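Local coordinates for glycerol uptake operon antiterminator regulatory protein (Listeria monocytogenes str. 4b, PDB 3KTS), which probably regulates the glycerol uptake operon by transcription antitermination in response to glycerol-3-phosphate, at residues 11-17 with 175-179; 36-40 with 63-67; 56-62 with 83-89; 74-79 with 96-102. Residues are numbered along the deposited sequence.

Contact 1 of 4, residues 11-17 with 175-179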
# COMPACT_ATOMS: atom_id res chain seq x y z
N SER A 11 0.91 -1.33 12.91
CA SER A 11 1.74 -2.41 12.37
C SER A 11 1.04 -3.20 11.28
O SER A 11 1.66 -3.57 10.28
CB SER A 11 2.17 -3.34 13.50
OG SER A 11 2.93 -2.63 14.46
N ILE A 12 -0.24 -3.48 11.48
CA ILE A 12 -1.05 -4.16 10.48
C ILE A 12 -1.90 -3.13 9.75
O ILE A 12 -2.60 -2.31 10.37
CB ILE A 12 -1.92 -5.30 11.10
CG1 ILE A 12 -1.10 -6.58 11.26
CG2 ILE A 12 -3.12 -5.64 10.24
CD1 ILE A 12 -0.36 -6.68 12.56
N ILE A 13 -1.79 -3.14 8.43
CA ILE A 13 -2.67 -2.37 7.58
C ILE A 13 -3.48 -3.41 6.82
O ILE A 13 -2.97 -4.02 5.89
CB ILE A 13 -1.88 -1.46 6.62
CG1 ILE A 13 -0.87 -0.60 7.40
CG2 ILE A 13 -2.84 -0.59 5.83
CD1 ILE A 13 0.01 0.29 6.52
N PRO A 14 -4.74 -3.64 7.24
CA PRO A 14 -5.59 -4.64 6.61
C PRO A 14 -5.83 -4.36 5.13
O PRO A 14 -5.94 -3.21 4.72
CB PRO A 14 -6.91 -4.52 7.39
CG PRO A 14 -6.87 -3.19 8.02
CD PRO A 14 -5.43 -2.98 8.36
N ALA A 15 -5.91 -5.43 4.34
CA ALA A 15 -6.06 -5.32 2.90
C ALA A 15 -7.36 -5.97 2.45
O ALA A 15 -7.51 -7.19 2.55
CB ALA A 15 -4.86 -5.95 2.19
N ALA A 16 -8.29 -5.16 1.95
CA ALA A 16 -9.60 -5.64 1.54
C ALA A 16 -9.64 -6.06 0.08
O ALA A 16 -9.26 -5.28 -0.80
CB ALA A 16 -10.65 -4.56 1.80
N HIS A 17 -10.09 -7.29 -0.16
CA HIS A 17 -10.36 -7.80 -1.51
C HIS A 17 -11.81 -7.54 -1.90
O HIS A 17 -12.13 -7.39 -3.09
CB HIS A 17 -10.12 -9.31 -1.57
CG HIS A 17 -8.68 -9.71 -1.53
ND1 HIS A 17 -7.87 -9.68 -2.65
CD2 HIS A 17 -7.91 -10.16 -0.52
CE1 HIS A 17 -6.66 -10.10 -2.32
NE2 HIS A 17 -6.66 -10.39 -1.03
N ALA A 175 5.59 -0.95 8.48
CA ALA A 175 4.31 -1.63 8.72
C ALA A 175 4.14 -2.82 7.77
O ALA A 175 4.97 -3.05 6.89
CB ALA A 175 3.12 -0.67 8.57
N VAL A 176 3.06 -3.57 7.97
CA VAL A 176 2.75 -4.75 7.18
C VAL A 176 1.38 -4.56 6.54
O VAL A 176 0.47 -4.06 7.19
CB VAL A 176 2.76 -6.01 8.07
CG1 VAL A 176 2.25 -7.24 7.33
CG2 VAL A 176 4.16 -6.28 8.59
N THR A 177 1.24 -4.93 5.27
CA THR A 177 -0.09 -5.07 4.67
C THR A 177 -0.40 -6.54 4.49
O THR A 177 0.47 -7.33 4.13
CB THR A 177 -0.24 -4.36 3.31
OG1 THR A 177 0.86 -4.72 2.45
CG2 THR A 177 -0.28 -2.87 3.48
N THR A 178 -1.66 -6.90 4.73
CA THR A 178 -2.09 -8.29 4.71
C THR A 178 -3.61 -8.44 4.64
O THR A 178 -4.36 -7.62 5.18
CB THR A 178 -1.54 -9.07 5.93
OG1 THR A 178 -2.04 -10.41 5.92
CG2 THR A 178 -1.92 -8.39 7.23
N SER A 179 -4.06 -9.48 3.96
CA SER A 179 -5.47 -9.84 3.95
C SER A 179 -5.72 -11.12 4.74
O SER A 179 -6.78 -11.73 4.62
CB SER A 179 -5.98 -9.98 2.52
OG SER A 179 -5.18 -10.87 1.77

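Contact 2 of 4, residues 36-40 with 63-67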
# COMPACT_ATOMS: atom_id res chain seq x y z
N LEU A 36 -7.89 -3.35 -2.47
CA LEU A 36 -7.06 -4.10 -3.41
C LEU A 36 -7.68 -4.13 -4.80
O LEU A 36 -7.20 -3.47 -5.72
CB LEU A 36 -6.83 -5.53 -2.90
CG LEU A 36 -5.60 -5.75 -2.03
CD1 LEU A 36 -5.74 -7.03 -1.21
CD2 LEU A 36 -4.34 -5.80 -2.88
N GLU A 37 -8.76 -4.90 -4.94
CA GLU A 37 -9.54 -4.91 -6.17
C GLU A 37 -10.82 -4.10 -6.02
O GLU A 37 -11.53 -4.23 -5.02
CB GLU A 37 -9.86 -6.34 -6.59
CG GLU A 37 -10.47 -6.46 -7.98
CD GLU A 37 -11.06 -7.83 -8.25
OE1 GLU A 37 -11.55 -8.06 -9.37
OE2 GLU A 37 -11.03 -8.68 -7.33
N THR A 38 -11.12 -3.27 -7.01
CA THR A 38 -12.27 -2.38 -6.94
C THR A 38 -12.95 -2.25 -8.30
O THR A 38 -12.44 -2.75 -9.31
CB THR A 38 -11.86 -0.98 -6.45
OG1 THR A 38 -10.72 -0.52 -7.19
CG2 THR A 38 -11.52 -1.01 -4.97
N HIS A 39 -14.09 -1.58 -8.33
CA HIS A 39 -14.80 -1.32 -9.57
C HIS A 39 -14.99 0.18 -9.67
O HIS A 39 -15.44 0.82 -8.72
CB HIS A 39 -16.14 -2.07 -9.57
CG HIS A 39 -16.00 -3.53 -9.28
ND1 HIS A 39 -15.95 -4.03 -7.99
CD2 HIS A 39 -15.84 -4.60 -10.10
CE1 HIS A 39 -15.79 -5.34 -8.03
NE2 HIS A 39 -15.73 -5.71 -9.30
N VAL A 40 -14.63 0.73 -10.83
CA VAL A 40 -14.69 2.18 -11.08
C VAL A 40 -16.10 2.77 -10.90
O VAL A 40 -16.25 3.95 -10.55
CB VAL A 40 -14.05 2.53 -12.47
CG1 VAL A 40 -14.91 2.05 -13.62
CG2 VAL A 40 -13.75 4.03 -12.58
N LEU A 63 -5.40 -1.77 -9.67
CA LEU A 63 -6.44 -2.79 -9.50
C LEU A 63 -7.88 -2.26 -9.58
O LEU A 63 -8.82 -2.92 -9.12
CB LEU A 63 -6.23 -3.53 -8.17
CG LEU A 63 -4.94 -4.34 -7.99
CD1 LEU A 63 -4.87 -4.86 -6.57
CD2 LEU A 63 -4.84 -5.50 -8.99
N VAL A 64 -8.06 -1.09 -10.18
CA VAL A 64 -9.40 -0.52 -10.37
C VAL A 64 -9.97 -0.95 -11.72
O VAL A 64 -9.66 -0.36 -12.76
CB VAL A 64 -9.39 1.03 -10.28
CG1 VAL A 64 -10.82 1.57 -10.33
CG2 VAL A 64 -8.68 1.50 -9.01
N ASN A 65 -10.80 -1.99 -11.70
CA ASN A 65 -11.47 -2.48 -12.90
C ASN A 65 -12.29 -1.42 -13.65
O ASN A 65 -13.12 -0.71 -13.07
CB ASN A 65 -12.34 -3.69 -12.56
CG ASN A 65 -11.52 -4.91 -12.22
OD1 ASN A 65 -10.79 -5.44 -13.07
ND2 ASN A 65 -11.62 -5.37 -10.98
N GLY A 66 -12.00 -1.31 -14.94
CA GLY A 66 -12.64 -0.33 -15.81
C GLY A 66 -11.83 0.94 -16.00
O GLY A 66 -12.14 1.74 -16.87
N LEU A 67 -10.79 1.10 -15.17
CA LEU A 67 -9.94 2.30 -15.16
C LEU A 67 -8.48 1.93 -15.41
O LEU A 67 -7.93 1.03 -14.76
CB LEU A 67 -10.05 3.02 -13.82
CG LEU A 67 -9.54 4.46 -13.69
CD1 LEU A 67 -10.49 5.47 -14.33
CD2 LEU A 67 -9.33 4.81 -12.23

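Contact 3 of 4, residues 56-62 with 83-89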
# COMPACT_ATOMS: atom_id res chain seq x y z
N LYS A 56 -8.78 5.70 7.04
CA LYS A 56 -8.04 6.29 5.94
C LYS A 56 -7.67 5.24 4.88
O LYS A 56 -7.23 4.14 5.22
CB LYS A 56 -6.81 7.03 6.47
CG LYS A 56 -7.14 8.37 7.12
CD LYS A 56 -5.95 8.94 7.89
CE LYS A 56 -6.09 10.43 8.14
NZ LYS A 56 -5.60 11.24 6.99
N VAL A 57 -7.87 5.58 3.61
CA VAL A 57 -7.77 4.59 2.53
C VAL A 57 -6.51 4.70 1.66
O VAL A 57 -6.17 5.77 1.15
CB VAL A 57 -9.04 4.61 1.62
CG1 VAL A 57 -8.94 3.57 0.50
CG2 VAL A 57 -10.27 4.35 2.44
N LEU A 58 -5.81 3.57 1.54
CA LEU A 58 -4.74 3.41 0.56
C LEU A 58 -5.31 2.59 -0.60
O LEU A 58 -5.66 1.42 -0.43
CB LEU A 58 -3.53 2.73 1.20
CG LEU A 58 -2.99 3.42 2.47
CD1 LEU A 58 -2.08 2.51 3.28
CD2 LEU A 58 -2.30 4.74 2.14
N LEU A 59 -5.41 3.21 -1.77
CA LEU A 59 -6.07 2.59 -2.92
C LEU A 59 -5.11 2.11 -4.01
O LEU A 59 -4.28 2.87 -4.51
CB LEU A 59 -7.10 3.55 -3.53
CG LEU A 59 -7.76 3.12 -4.85
CD1 LEU A 59 -8.59 1.85 -4.68
CD2 LEU A 59 -8.60 4.24 -5.46
N HIS A 60 -5.25 0.84 -4.37
CA HIS A 60 -4.51 0.28 -5.49
C HIS A 60 -4.99 0.82 -6.83
O HIS A 60 -6.03 0.41 -7.34
CB HIS A 60 -4.58 -1.24 -5.48
CG HIS A 60 -3.55 -1.87 -4.60
ND1 HIS A 60 -2.28 -2.16 -5.05
CD2 HIS A 60 -3.59 -2.24 -3.30
CE1 HIS A 60 -1.58 -2.69 -4.05
NE2 HIS A 60 -2.36 -2.75 -2.99
N ALA A 61 -4.21 1.75 -7.37
CA ALA A 61 -4.50 2.41 -8.64
C ALA A 61 -4.50 1.43 -9.82
O ALA A 61 -5.22 1.63 -10.80
CB ALA A 61 -3.49 3.50 -8.88
N ASP A 62 -3.70 0.38 -9.70
CA ASP A 62 -3.56 -0.61 -10.76
C ASP A 62 -4.69 -1.64 -10.79
O ASP A 62 -4.91 -2.28 -11.82
CB ASP A 62 -2.20 -1.32 -10.63
CG ASP A 62 -1.03 -0.36 -10.78
OD1 ASP A 62 0.06 -0.69 -10.28
OD2 ASP A 62 -1.21 0.72 -11.38
N PRO A 83 -8.73 9.04 -2.21
CA PRO A 83 -8.33 8.27 -1.03
C PRO A 83 -7.28 9.05 -0.26
O PRO A 83 -6.94 10.17 -0.63
CB PRO A 83 -7.73 7.00 -1.64
CG PRO A 83 -7.23 7.42 -2.96
CD PRO A 83 -8.17 8.47 -3.45
N ASP A 84 -6.75 8.47 0.80
CA ASP A 84 -5.73 9.14 1.59
C ASP A 84 -4.33 8.87 1.05
O ASP A 84 -3.37 9.57 1.40
CB ASP A 84 -5.88 8.76 3.06
CG ASP A 84 -7.24 9.15 3.61
OD1 ASP A 84 -7.33 10.18 4.30
OD2 ASP A 84 -8.23 8.45 3.32
N GLY A 85 -4.23 7.86 0.19
CA GLY A 85 -3.00 7.52 -0.50
C GLY A 85 -3.27 6.60 -1.67
O GLY A 85 -4.32 5.95 -1.71
N ILE A 86 -2.35 6.55 -2.63
CA ILE A 86 -2.46 5.61 -3.75
C ILE A 86 -1.26 4.66 -3.86
O ILE A 86 -0.13 4.99 -3.48
CB ILE A 86 -2.72 6.28 -5.14
CG1 ILE A 86 -1.44 6.87 -5.74
CG2 ILE A 86 -3.83 7.33 -5.06
CD1 ILE A 86 -1.32 6.68 -7.24
N ILE A 87 -1.52 3.46 -4.36
CA ILE A 87 -0.47 2.48 -4.57
C ILE A 87 -0.47 2.11 -6.03
O ILE A 87 -1.49 1.71 -6.58
CB ILE A 87 -0.66 1.22 -3.70
CG1 ILE A 87 -0.68 1.59 -2.22
CG2 ILE A 87 0.46 0.20 -3.98
CD1 ILE A 87 -1.26 0.53 -1.32
N SER A 88 0.69 2.26 -6.66
CA SER A 88 0.87 1.83 -8.02
C SER A 88 2.24 1.19 -8.23
O SER A 88 3.18 1.40 -7.46
CB SER A 88 0.70 3.00 -8.98
OG SER A 88 0.82 2.57 -10.32
N THR A 89 2.33 0.40 -9.29
CA THR A 89 3.56 -0.27 -9.64
C THR A 89 4.22 0.53 -10.77
O THR A 89 5.42 0.42 -11.03
CB THR A 89 3.25 -1.74 -10.03
OG1 THR A 89 4.26 -2.60 -9.48
CG2 THR A 89 3.12 -1.92 -11.54

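Contact 4 of 4, residues 74-79 with 96-102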
# COMPACT_ATOMS: atom_id res chain seq x y z
N ILE A 74 -5.08 8.81 -12.88
CA ILE A 74 -4.53 9.19 -11.58
C ILE A 74 -5.11 10.54 -11.17
O ILE A 74 -5.47 10.73 -10.01
CB ILE A 74 -2.98 9.16 -11.57
CG1 ILE A 74 -2.48 7.73 -11.84
CG2 ILE A 74 -2.41 9.65 -10.24
CD1 ILE A 74 -3.21 6.62 -11.07
N ASP A 75 -5.22 11.44 -12.15
CA ASP A 75 -5.94 12.72 -12.00
C ASP A 75 -7.34 12.52 -11.40
O ASP A 75 -7.71 13.21 -10.46
CB ASP A 75 -6.04 13.44 -13.34
CG ASP A 75 -4.75 14.14 -13.73
OD1 ASP A 75 -4.09 14.69 -12.82
OD2 ASP A 75 -4.40 14.15 -14.93
N PHE A 76 -8.08 11.55 -11.95
CA PHE A 76 -9.41 11.15 -11.49
C PHE A 76 -9.41 10.68 -10.04
O PHE A 76 -10.31 11.03 -9.27
CB PHE A 76 -9.95 10.06 -12.41
CG PHE A 76 -11.26 9.46 -11.98
CD1 PHE A 76 -11.33 8.12 -11.60
CD2 PHE A 76 -12.43 10.21 -12.01
CE1 PHE A 76 -12.54 7.55 -11.22
CE2 PHE A 76 -13.64 9.65 -11.63
CZ PHE A 76 -13.70 8.32 -11.25
N LEU A 77 -8.41 9.89 -9.68
CA LEU A 77 -8.29 9.36 -8.32
C LEU A 77 -8.00 10.45 -7.32
O LEU A 77 -8.48 10.39 -6.19
CB LEU A 77 -7.20 8.29 -8.25
CG LEU A 77 -7.40 7.00 -9.05
CD1 LEU A 77 -6.27 6.05 -8.74
CD2 LEU A 77 -8.74 6.36 -8.76
N CYS A 78 -7.23 11.45 -7.74
CA CYS A 78 -6.79 12.52 -6.85
C CYS A 78 -7.78 13.66 -6.72
O CYS A 78 -7.92 14.24 -5.64
CB CYS A 78 -5.45 13.07 -7.33
SG CYS A 78 -4.09 11.89 -7.26
N THR A 79 -8.47 13.99 -7.81
CA THR A 79 -9.42 15.10 -7.83
C THR A 79 -10.86 14.68 -7.54
O THR A 79 -11.60 15.44 -6.92
CB THR A 79 -9.38 15.89 -9.17
OG1 THR A 79 -9.72 15.03 -10.26
CG2 THR A 79 -8.00 16.51 -9.42
N LYS A 96 2.74 11.43 -10.86
CA LYS A 96 1.50 12.19 -10.94
C LYS A 96 0.86 12.42 -9.57
O LYS A 96 0.40 13.53 -9.29
CB LYS A 96 0.50 11.50 -11.87
CG LYS A 96 -0.58 12.44 -12.40
CD LYS A 96 -0.01 13.43 -13.41
CE LYS A 96 -0.90 14.65 -13.55
NZ LYS A 96 -0.67 15.35 -14.84
N ALA A 97 0.85 11.38 -8.72
CA ALA A 97 0.26 11.48 -7.39
C ALA A 97 1.00 12.50 -6.54
O ALA A 97 0.39 13.23 -5.76
CB ALA A 97 0.26 10.14 -6.71
N LYS A 98 2.31 12.56 -6.72
CA LYS A 98 3.15 13.54 -6.03
C LYS A 98 2.85 14.99 -6.44
O LYS A 98 3.05 15.90 -5.64
CB LYS A 98 4.63 13.22 -6.23
CG LYS A 98 5.15 12.15 -5.26
CD LYS A 98 6.56 11.72 -5.61
CE LYS A 98 7.59 12.78 -5.27
NZ LYS A 98 8.89 12.46 -5.90
N GLN A 99 2.37 15.19 -7.67
CA GLN A 99 1.96 16.52 -8.12
C GLN A 99 0.71 16.98 -7.38
O GLN A 99 0.56 18.16 -7.07
CB GLN A 99 1.71 16.56 -9.63
CG GLN A 99 2.90 16.14 -10.47
CD GLN A 99 2.82 16.62 -11.91
OE1 GLN A 99 1.87 16.33 -12.63
NE2 GLN A 99 3.85 17.35 -12.35
N HIS A 100 -0.18 16.03 -7.08
CA HIS A 100 -1.43 16.31 -6.38
C HIS A 100 -1.27 16.22 -4.88
O HIS A 100 -2.27 16.19 -4.15
CB HIS A 100 -2.51 15.32 -6.81
CG HIS A 100 -2.96 15.48 -8.22
ND1 HIS A 100 -4.02 16.29 -8.58
CD2 HIS A 100 -2.50 14.94 -9.37
CE1 HIS A 100 -4.20 16.23 -9.88
NE2 HIS A 100 -3.29 15.42 -10.39
N LYS A 101 -0.01 16.17 -4.42
CA LYS A 101 0.34 16.05 -3.00
C LYS A 101 -0.34 14.86 -2.33
O LYS A 101 -0.86 14.97 -1.22
CB LYS A 101 0.08 17.37 -2.25
CG LYS A 101 0.72 18.60 -2.89
CD LYS A 101 0.61 19.82 -1.99
CE LYS A 101 1.19 21.06 -2.66
NZ LYS A 101 0.90 22.30 -1.88
N MET A 102 -0.35 13.73 -3.04
CA MET A 102 -0.89 12.46 -2.55
C MET A 102 0.21 11.57 -2.02
O MET A 102 1.36 11.64 -2.48
CB MET A 102 -1.59 11.71 -3.68
CG MET A 102 -3.08 11.80 -3.65
SD MET A 102 -3.86 10.50 -2.68
CE MET A 102 -5.49 10.76 -3.34

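Contact 1 of 4, residues 11-17 with 175-179
Ser11 leads into the first strand, 12-16, and its carbonyl O accepts Val176 N at 2.7 Å, opening a parallel pairing with strand 173-178. Ile12 lies beside Val176 on the face covered by helix 162-169; its CG2 comes within 4.3 Å of Thr178 CG2. At Ile13 the backbone bonds both ways: its N donates to Val176 O (2.7 Å), and its O accepts a weak, 3.4 Å bond from Thr178 N. The Ile13 side chain shares the opposite face with Thr177, where it touches Val34 and Ile154, and Thr177 OG1 bonds to Glu132. Pro14 has no amide hydrogen to give, but its CA makes a CH contact with Thr178 O at 3.5 Å. That same carbonyl takes the bond from Ala15 N (2.8 Å). Beyond the strand, His17 NE2 donates to Ser179 OG at 3.2 Å, and this hydroxyl also bonds an unidentified molecule, possibly from the crystallisation liquor. Joining the first and last strands closes the eight-stranded parallel barrel of TIM type. The chemistry changes from backbone pairing between buried residues to side-chain polarity at the C-terminal strand ends, where TIM barrels usually carry their binding sites, consistent with a ligand pocket here.

Contact 2 of 4, residues 36-40 with 63-67
Gly66 forms the hollow at one end of this short parallel pairing, and Val40 fills it: Val40 CG1 packs 4.0 Å from Gly66 CA, and a CB on this glycine would fall only 2.7 Å from that methyl. The glycine is the third residue of a type II turn from Val64 to Leu67, closed by Leu67 N to Val64 O at 3.0 Å, and its positive phi suits that position. The rest of Val40 wedges between its neighbours, with CB 4.0 Å from Val64 CG1 and CG2 4.0 Å from Leu67 CD1. At the other end Leu36 CD2 packs 3.8 Å from Leu63 CD1. Between them Thr38 and Val64 share one face, where Thr38 OG1 touches Val64 CG2 at 3.4 Å, while His39 and Asn65 lie on the more exposed one. Asn65 reaches back across the strands, its ND2 and N both donating to Thr38 O (3.2 and 3.0 Å). The last residues of strand 32-39 pair here with the short strand 64-65, which follows strand 56-60 in the chain. On the face of Thr38 and Val64, Leu43 of helix 43-52 meets both, and Phe76 of helix 71-81 packs against Val40 and Leu67.

Contact 3 of 4, residues 56-62 with 83-89
Both backbone polar atoms of Val57 are satisfied at the start of this parallel pairing. Its N donates to Asp84 OD2 at 2.9 Å, and its O accepts two amides, Asp84 N at 2.8 Å and, weakly, Gly85 N at 3.0 Å. Asp84 OD2 also takes a bond from Gln51, while Asp84 OD1 forms a salt bridge with Lys56 NZ at 3.4 Å, its hydrogen bond weak. Regular strand pairing follows: Leu59 N to Gly85 O (2.9 Å), Ile87 N to Leu59 O (2.8 Å) and Ala61 N to Ile87 O (2.8 Å). The backbones of Lys56, Leu58 and His60 bond instead to strand 32-39 on the other edge. Strands 56-60 and 85-88, linked through helix 71-81, thus form a β-α-β unit of the TIM barrel. On the inward face, Gly85 leaves room for Leu58, whose CD2 would lie 2.7 Å from a CB there. Ile87 CB sits over the His60 ring in a CH-pi contact, 4.1 Å from its centroid. Outward, Leu59 CB packs on Pro83 CG at 3.9 Å. At the C-terminal ends of the strands Asp62 supplies the acceptors: OD1 takes Thr89 N at 2.7 Å, and OD2 takes Ser88 OG at 2.9 Å as well as the side chain of Asn69. Ser88 OG is further engaged by Arg90 N, and Thr89 OG1 bonds to Arg107 O.

Contact 4 of 4, residues 74-79 with 96-102
His100 NE2 donates to Asp75 OD1 at 2.7 Å, a His-carboxylate hydrogen bond tying helix 71-81 to the C-terminal end of helix 91-99 in the outer layer of the TIM barrel. The other carboxylate oxygen, Asp75 OD2, faces Lys96 NZ in a long salt bridge of 3.9 Å. His100 lies where helix 91-99 ends in a Schellman motif: Lys101, with positive phi, is its C-prime residue, and Met102 N returns to Ala97 O at 2.9 Å. Cys78 CB lies over a face of the His100 ring, 3.9 Å from its centroid, as a CH-pi contact. Thr79 CG2 approaches His100 CE1 at 3.8 Å, and Thr79 OG1 bonds back to Asp75 O at 2.7 Å. Toward the sheet the contact turns apolar. Met102, which also touches Pro83 and Ile86, places its CG 3.7 Å from Cys78 SG, and Ile74 CG2 rests 3.8 Å from Lys96 CB.

Contacts 1 and 3 are buried strand pairings in the barrel wall, meeting inside it where Ile13 CG2 packs 4.1 Å from Leu58 CD1; contact 2 is a surface pairing, and contact 4 joins helices outside the wall. Contact 1 joins the first and last strands, 158 residues apart, whereas the others join parts separated by 17 to 23 residues. Strand 32-39 lies between strands 12-16 and 56-60, so contact 2 borders contacts 1 and 3. Helix 71-81 serves contact 4 directly while packing on Leu67 of contact 2 and Ala61 of contact 3. Backbone bonds form the common framework of the three strand contacts, supplemented by side-chain bonds, but in contact 4 side chains make every cross-segment polar link.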